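Local coordinates for protein uncharacterized conserved (Bdellovibrio bacteriovorus, PDB 7O21) that probably trims cell-wall peptidoglycan as an LD-carboxypeptidase of the YkuD family and helps to generate the curved shape of this predatory bacterium, at residues 238-252 with 263-275. Sequence-based numbering, arbitrary orientation. Where two conformers were deposited one is given.
Sequences LKSKYEYIKVHLSQP and VKTLQRYESDKHV
Antiparallel pairing of strands 246-257 and 260-270, a hairpin in the curved sheet of the NTF2-like domain, puts Lys246 opposite Glu270 and His248 opposite Arg268 as hydrogen-bonded pairs; the axes of 246-249 and 263-270 run at 165°. His248 N gives Arg268 O a nearly straight bond (2.9 Å, 171° at the hydrogen). On the Lys246 and Arg268 face, Arg268 NH1 donates to Glu270 OE1 at 2.8 Å, within the guanidinium plane but from above the carboxylate plane. Lys246, bent at chi3 and chi4, lies alongside Glu270, and Lys246 NZ makes a long salt bridge to Glu270 OE1 (3.7 Å). The carboxylate probably offsets the closeness of the two cations.

The other face turns toward helix 184-206, the long helix packed against the NTF2-like sheet: Val247 and Gln267 touch Trp205. Here Ile245 CD1 meets Tyr269 CE2 obliquely at 3.8 Å. Where strand 246-257 is interrupted, Ser250 N still donates to Leu266 O, but side chains join in: Leu266 N donates to Ser250 OG (3.0 Å), which also bonds Thr36, and Thr265 OG1, anti to its own N (chi1 179°), donates to Ser250 O at 2.8 Å. At the far end, a water bridges Tyr244 O and Asp272 N.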
loop_
_atom_site.group_PDB
_atom_site.type_symbol
_atom_site.label_atom_id
_atom_site.label_comp_id
_atom_site.label_asym_id
_atom_site.label_seq_id
_atom_site.Cartn_x
_atom_site.Cartn_y
_atom_site.Cartn_z
ATOM N N LEU A 238 28.753 7.129 -2.129
ATOM C CA LEU A 238 28.630 7.049 -3.580
ATOM C C LEU A 238 29.519 8.082 -4.252
ATOM O O LEU A 238 30.206 7.785 -5.237
ATOM C CB LEU A 238 27.172 7.256 -3.998
ATOM C CG LEU A 238 26.193 6.153 -3.625
ATOM C CD1 LEU A 238 24.763 6.608 -3.888
ATOM C CD2 LEU A 238 26.530 4.921 -4.433
ATOM N N LYS A 239 29.512 9.308 -3.730
ATOM C CA LYS A 239 30.365 10.359 -4.273
ATOM C C LYS A 239 31.830 9.946 -4.269
ATOM O O LYS A 239 32.569 10.243 -5.215
ATOM C CB LYS A 239 30.173 11.652 -3.482
ATOM C CG LYS A 239 31.126 12.769 -3.896
ATOM C CD LYS A 239 30.918 14.016 -3.059
ATOM C CE LYS A 239 31.802 15.149 -3.571
ATOM N NZ LYS A 239 31.648 16.392 -2.769
ATOM N N SER A 240 32.275 9.280 -3.202
ATOM C CA SER A 240 33.677 8.887 -3.135
ATOM C C SER A 240 34.038 7.904 -4.241
ATOM O O SER A 240 35.190 7.875 -4.695
ATOM C CB SER A 240 33.992 8.284 -1.766
ATOM O OG SER A 240 33.491 6.965 -1.660
ATOM N N LYS A 241 33.076 7.098 -4.689
ATOM C CA LYS A 241 33.334 6.042 -5.660
ATOM C C LYS A 241 33.045 6.447 -7.097
ATOM O O LYS A 241 33.714 5.954 -8.011
ATOM C CB LYS A 241 32.515 4.792 -5.323
ATOM C CG LYS A 241 32.794 4.232 -3.938
ATOM C CD LYS A 241 32.314 2.794 -3.805
ATOM C CE LYS A 241 30.813 2.714 -3.566
ATOM N NZ LYS A 241 30.255 1.409 -4.020
ATOM N N TYR A 242 32.068 7.323 -7.321
ATOM C CA TYR A 242 31.623 7.686 -8.665
ATOM C C TYR A 242 31.649 9.204 -8.735
ATOM O O TYR A 242 30.731 9.866 -8.238
ATOM C CB TYR A 242 30.227 7.137 -8.932
ATOM C CG TYR A 242 30.168 5.640 -8.778
ATOM C CD1 TYR A 242 31.091 4.825 -9.418
ATOM C CD2 TYR A 242 29.216 5.040 -7.962
ATOM C CE1 TYR A 242 31.058 3.450 -9.272
ATOM C CE2 TYR A 242 29.175 3.663 -7.807
ATOM C CZ TYR A 242 30.099 2.874 -8.466
ATOM O OH TYR A 242 30.066 1.506 -8.321
ATOM N N GLU A 243 32.694 9.740 -9.373
ATOM C CA GLU A 243 32.957 11.173 -9.320
ATOM C C GLU A 243 31.876 11.981 -10.031
ATOM O O GLU A 243 31.478 13.049 -9.549
ATOM C CB GLU A 243 34.325 11.471 -9.931
ATOM C CG GLU A 243 34.810 12.890 -9.689
ATOM C CD GLU A 243 36.244 13.104 -10.143
ATOM O OE1 GLU A 243 37.125 13.264 -9.271
ATOM O OE2 GLU A 243 36.490 13.127 -11.366
ATOM N N TYR A 244 31.406 11.513 -11.182
ATOM C CA TYR A 244 30.457 12.266 -11.990
ATOM C C TYR A 244 29.182 11.462 -12.175
ATOM O O TYR A 244 29.226 10.292 -12.577
ATOM C CB TYR A 244 31.048 12.637 -13.354
ATOM C CG TYR A 244 32.229 13.576 -13.262
ATOM C CD1 TYR A 244 32.054 14.917 -12.946
ATOM C CD2 TYR A 244 33.519 13.118 -13.486
ATOM C CE1 TYR A 244 33.137 15.779 -12.860
ATOM C CE2 TYR A 244 34.602 13.968 -13.404
ATOM C CZ TYR A 244 34.409 15.296 -13.091
ATOM O OH TYR A 244 35.497 16.138 -13.010
ATOM N N ILE A 245 28.047 12.094 -11.880
ATOM C CA ILE A 245 26.738 11.498 -12.103
ATOM C C ILE A 245 25.873 12.471 -12.892
ATOM O O ILE A 245 26.174 13.662 -13.013
ATOM C CB ILE A 245 26.043 11.079 -10.788
ATOM C CG1 ILE A 245 25.745 12.305 -9.918
ATOM C CG2 ILE A 245 26.885 10.049 -10.031
ATOM C CD1 ILE A 245 24.798 12.014 -8.748
ATOM N N LYS A 246 24.788 11.931 -13.448
ATOM C CA LYS A 246 23.800 12.699 -14.190
ATOM C C LYS A 246 22.437 12.393 -13.588
ATOM O O LYS A 246 22.099 11.222 -13.397
ATOM C CB LYS A 246 23.788 12.272 -15.660
ATOM C CG LYS A 246 24.970 12.771 -16.490
ATOM C CD LYS A 246 25.250 11.807 -17.638
ATOM C CE LYS A 246 25.042 12.444 -18.999
ATOM N NZ LYS A 246 23.637 12.293 -19.475
ATOM N N VAL A 247 21.665 13.437 -13.290
ATOM C CA VAL A 247 20.303 13.285 -12.784
ATOM C C VAL A 247 19.384 14.094 -13.685
ATOM O O VAL A 247 19.534 15.317 -13.790
ATOM C CB VAL A 247 20.159 13.748 -11.323
ATOM C CG1 VAL A 247 18.726 13.499 -10.837
ATOM C CG2 VAL A 247 21.183 13.054 -10.435
ATOM N N HIS A 248 18.445 13.424 -14.341
ATOM C CA HIS A 248 17.489 14.087 -15.213
ATOM C C HIS A 248 16.078 13.790 -14.730
ATOM O O HIS A 248 15.765 12.652 -14.366
ATOM C CB HIS A 248 17.678 13.630 -16.660
ATOM C CG HIS A 248 18.978 14.076 -17.259
ATOM N ND1 HIS A 248 19.798 13.235 -17.979
ATOM C CD2 HIS A 248 19.605 15.277 -17.226
ATOM C CE1 HIS A 248 20.872 13.899 -18.371
ATOM N NE2 HIS A 248 20.778 15.140 -17.929
ATOM N N LEU A 249 15.237 14.824 -14.718
ATOM C CA LEU A 249 13.871 14.720 -14.225
ATOM C C LEU A 249 12.914 15.137 -15.327
ATOM O O LEU A 249 13.094 16.200 -15.932
ATOM C CB LEU A 249 13.660 15.663 -13.040
ATOM C CG LEU A 249 14.695 15.622 -11.916
ATOM C CD1 LEU A 249 14.368 16.655 -10.841
ATOM C CD2 LEU A 249 14.734 14.236 -11.345
ATOM N N SER A 250 11.893 14.319 -15.577
ATOM C CA SER A 250 10.831 14.766 -16.460
ATOM C C SER A 250 10.062 15.912 -15.808
ATOM O O SER A 250 10.108 16.123 -14.590
ATOM C CB SER A 250 9.879 13.614 -16.777
ATOM O OG SER A 250 9.050 13.303 -15.661
ATOM N N GLN A 251 9.371 16.672 -16.631
ATOM C CA GLN A 251 8.558 17.743 -16.090
ATOM C C GLN A 251 7.663 17.179 -14.986
ATOM O O GLN A 251 6.896 16.241 -15.242
ATOM C CB GLN A 251 7.698 18.363 -17.182
ATOM C CG GLN A 251 6.703 19.356 -16.640
ATOM C CD GLN A 251 5.818 19.881 -17.735
ATOM O OE1 GLN A 251 6.298 20.477 -18.702
ATOM N NE2 GLN A 251 4.517 19.661 -17.599
ATOM N N PRO A 252 7.758 17.683 -13.757
ATOM C CA PRO A 252 7.082 17.043 -12.629
ATOM C C PRO A 252 5.665 17.540 -12.377
ATOM O O PRO A 252 5.258 18.625 -12.799
ATOM C CB PRO A 252 7.968 17.451 -11.442
ATOM C CG PRO A 252 8.454 18.801 -11.829
ATOM C CD PRO A 252 8.725 18.703 -13.314
ATOM N N VAL A 263 6.208 16.715 -5.062
ATOM C CA VAL A 263 6.770 16.729 -6.407
ATOM C C VAL A 263 6.914 15.283 -6.854
ATOM O O VAL A 263 7.452 14.458 -6.114
ATOM C CB VAL A 263 8.137 17.442 -6.434
ATOM C CG1 VAL A 263 8.728 17.419 -7.819
ATOM C CG2 VAL A 263 7.974 18.890 -5.970
ATOM N N LYS A 264 6.402 14.958 -8.050
ATOM C CA LYS A 264 6.546 13.607 -8.590
ATOM C C LYS A 264 7.041 13.700 -10.025
ATOM O O LYS A 264 6.526 14.503 -10.816
ATOM C CB LYS A 264 5.209 12.856 -8.525
ATOM C CG LYS A 264 5.263 11.424 -9.045
ATOM C CD LYS A 264 3.878 10.798 -8.952
ATOM C CE LYS A 264 3.848 9.358 -9.454
ATOM N NZ LYS A 264 2.518 8.711 -9.152
ATOM N N THR A 265 8.056 12.893 -10.350
ATOM C CA THR A 265 8.736 12.980 -11.636
ATOM C C THR A 265 9.239 11.597 -12.037
ATOM O O THR A 265 9.356 10.699 -11.204
ATOM C CB THR A 265 9.898 13.983 -11.551
ATOM O OG1 THR A 265 10.584 14.062 -12.806
ATOM C CG2 THR A 265 10.893 13.564 -10.494
ATOM N N LEU A 266 9.475 11.416 -13.337
ATOM C CA LEU A 266 10.251 10.281 -13.834
ATOM C C LEU A 266 11.726 10.681 -13.845
ATOM O O LEU A 266 12.110 11.664 -14.491
ATOM C CB LEU A 266 9.780 9.875 -15.231
ATOM C CG LEU A 266 10.406 8.589 -15.788
ATOM C CD1 LEU A 266 10.018 7.389 -14.942
ATOM C CD2 LEU A 266 9.943 8.359 -17.218
ATOM N N GLN A 267 12.540 9.946 -13.099
ATOM C CA GLN A 267 13.933 10.300 -12.853
ATOM C C GLN A 267 14.863 9.325 -13.555
ATOM O O GLN A 267 14.701 8.109 -13.428
ATOM C CB GLN A 267 14.196 10.247 -11.353
ATOM C CG GLN A 267 15.661 10.391 -10.943
ATOM C CD GLN A 267 15.859 10.075 -9.468
ATOM O OE1 GLN A 267 15.509 10.875 -8.607
ATOM N NE2 GLN A 267 16.366 8.890 -9.174
ATOM N N ARG A 268 15.834 9.862 -14.278
ATOM C CA ARG A 268 16.919 9.072 -14.845
ATOM C C ARG A 268 18.180 9.386 -14.050
ATOM O O ARG A 268 18.572 10.552 -13.944
ATOM C CB ARG A 268 17.124 9.422 -16.315
ATOM C CG ARG A 268 18.164 8.551 -17.009
ATOM C CD ARG A 268 18.428 9.066 -18.416
ATOM N NE ARG A 268 19.287 8.153 -19.171
ATOM C CZ ARG A 268 20.614 8.209 -19.171
ATOM N NH1 ARG A 268 21.235 9.134 -18.452
ATOM N NH2 ARG A 268 21.316 7.343 -19.895
ATOM N N TYR A 269 18.791 8.353 -13.481
ATOM C CA TYR A 269 20.030 8.465 -12.715
ATOM C C TYR A 269 21.125 7.700 -13.442
ATOM O O TYR A 269 20.941 6.528 -13.786
ATOM C CB TYR A 269 19.848 7.838 -11.326
ATOM C CG TYR A 269 21.065 7.979 -10.435
ATOM C CD1 TYR A 269 22.067 7.021 -10.433
ATOM C CD2 TYR A 269 21.196 9.073 -9.597
ATOM C CE1 TYR A 269 23.178 7.163 -9.616
ATOM C CE2 TYR A 269 22.282 9.216 -8.777
ATOM C CZ TYR A 269 23.273 8.269 -8.803
ATOM O OH TYR A 269 24.347 8.430 -7.966
ATOM N N GLU A 270 22.268 8.345 -13.647
ATOM C CA GLU A 270 23.384 7.707 -14.340
ATOM C C GLU A 270 24.692 7.956 -13.611
ATOM O O GLU A 270 25.038 9.103 -13.318
ATOM C CB GLU A 270 23.524 8.214 -15.776
ATOM C CG GLU A 270 24.736 7.607 -16.497
ATOM C CD GLU A 270 24.704 7.797 -18.006
ATOM O OE1 GLU A 270 23.990 8.697 -18.489
ATOM O OE2 GLU A 270 25.407 7.048 -18.715
ATOM N N SER A 271 25.426 6.883 -13.358
ATOM C CA SER A 271 26.842 6.951 -13.038
ATOM C C SER A 271 27.594 6.132 -14.079
ATOM O O SER A 271 26.999 5.507 -14.962
ATOM C CB SER A 271 27.111 6.382 -11.650
ATOM O OG SER A 271 26.918 4.979 -11.680
ATOM N N ASP A 272 28.918 6.102 -13.959
ATOM C CA ASP A 272 29.680 5.296 -14.907
ATOM C C ASP A 272 29.348 3.813 -14.810
ATOM O O ASP A 272 29.611 3.067 -15.759
ATOM C CB ASP A 272 31.176 5.549 -14.745
ATOM C CG ASP A 272 31.613 6.822 -15.443
ATOM O OD1 ASP A 272 31.057 7.111 -16.528
ATOM O OD2 ASP A 272 32.482 7.535 -14.909
ATOM N N LYS A 273 28.761 3.371 -13.699
ATOM C CA LYS A 273 28.441 1.962 -13.498
ATOM C C LYS A 273 27.059 1.576 -14.022
ATOM O O LYS A 273 26.927 0.573 -14.731
ATOM C CB LYS A 273 28.565 1.588 -12.021
ATOM C CG LYS A 273 28.359 0.098 -11.740
ATOM C CD LYS A 273 29.111 -0.338 -10.496
ATOM C CE LYS A 273 29.144 -1.849 -10.376
ATOM N NZ LYS A 273 29.874 -2.456 -11.522
ATOM N N HIS A 274 26.013 2.323 -13.663
ATOM C CA HIS A 274 24.669 1.953 -14.095
ATOM C C HIS A 274 23.828 3.182 -14.419
ATOM O O HIS A 274 24.137 4.310 -14.025
ATOM C CB HIS A 274 23.907 1.055 -13.097
ATOM C CG HIS A 274 24.558 0.913 -11.753
ATOM N ND1 HIS A 274 24.775 1.982 -10.910
ATOM C CD2 HIS A 274 24.993 -0.184 -11.089
ATOM C CE1 HIS A 274 25.338 1.552 -9.796
ATOM N NE2 HIS A 274 25.483 0.241 -9.879
ATOM N N VAL A 275 22.758 2.924 -15.167
ATOM C CA VAL A 275 21.694 3.881 -15.440
ATOM C C VAL A 275 20.408 3.243 -14.943
ATOM O O VAL A 275 20.170 2.051 -15.161
ATOM C CB VAL A 275 21.572 4.179 -16.949
ATOM C CG1 VAL A 275 20.366 5.083 -17.217
ATOM C CG2 VAL A 275 22.852 4.813 -17.479
HETATM O O HOH W 1 30.211 7.863 -12.239
HETATM O O HOH W 2 32.902 9.750 -12.821
#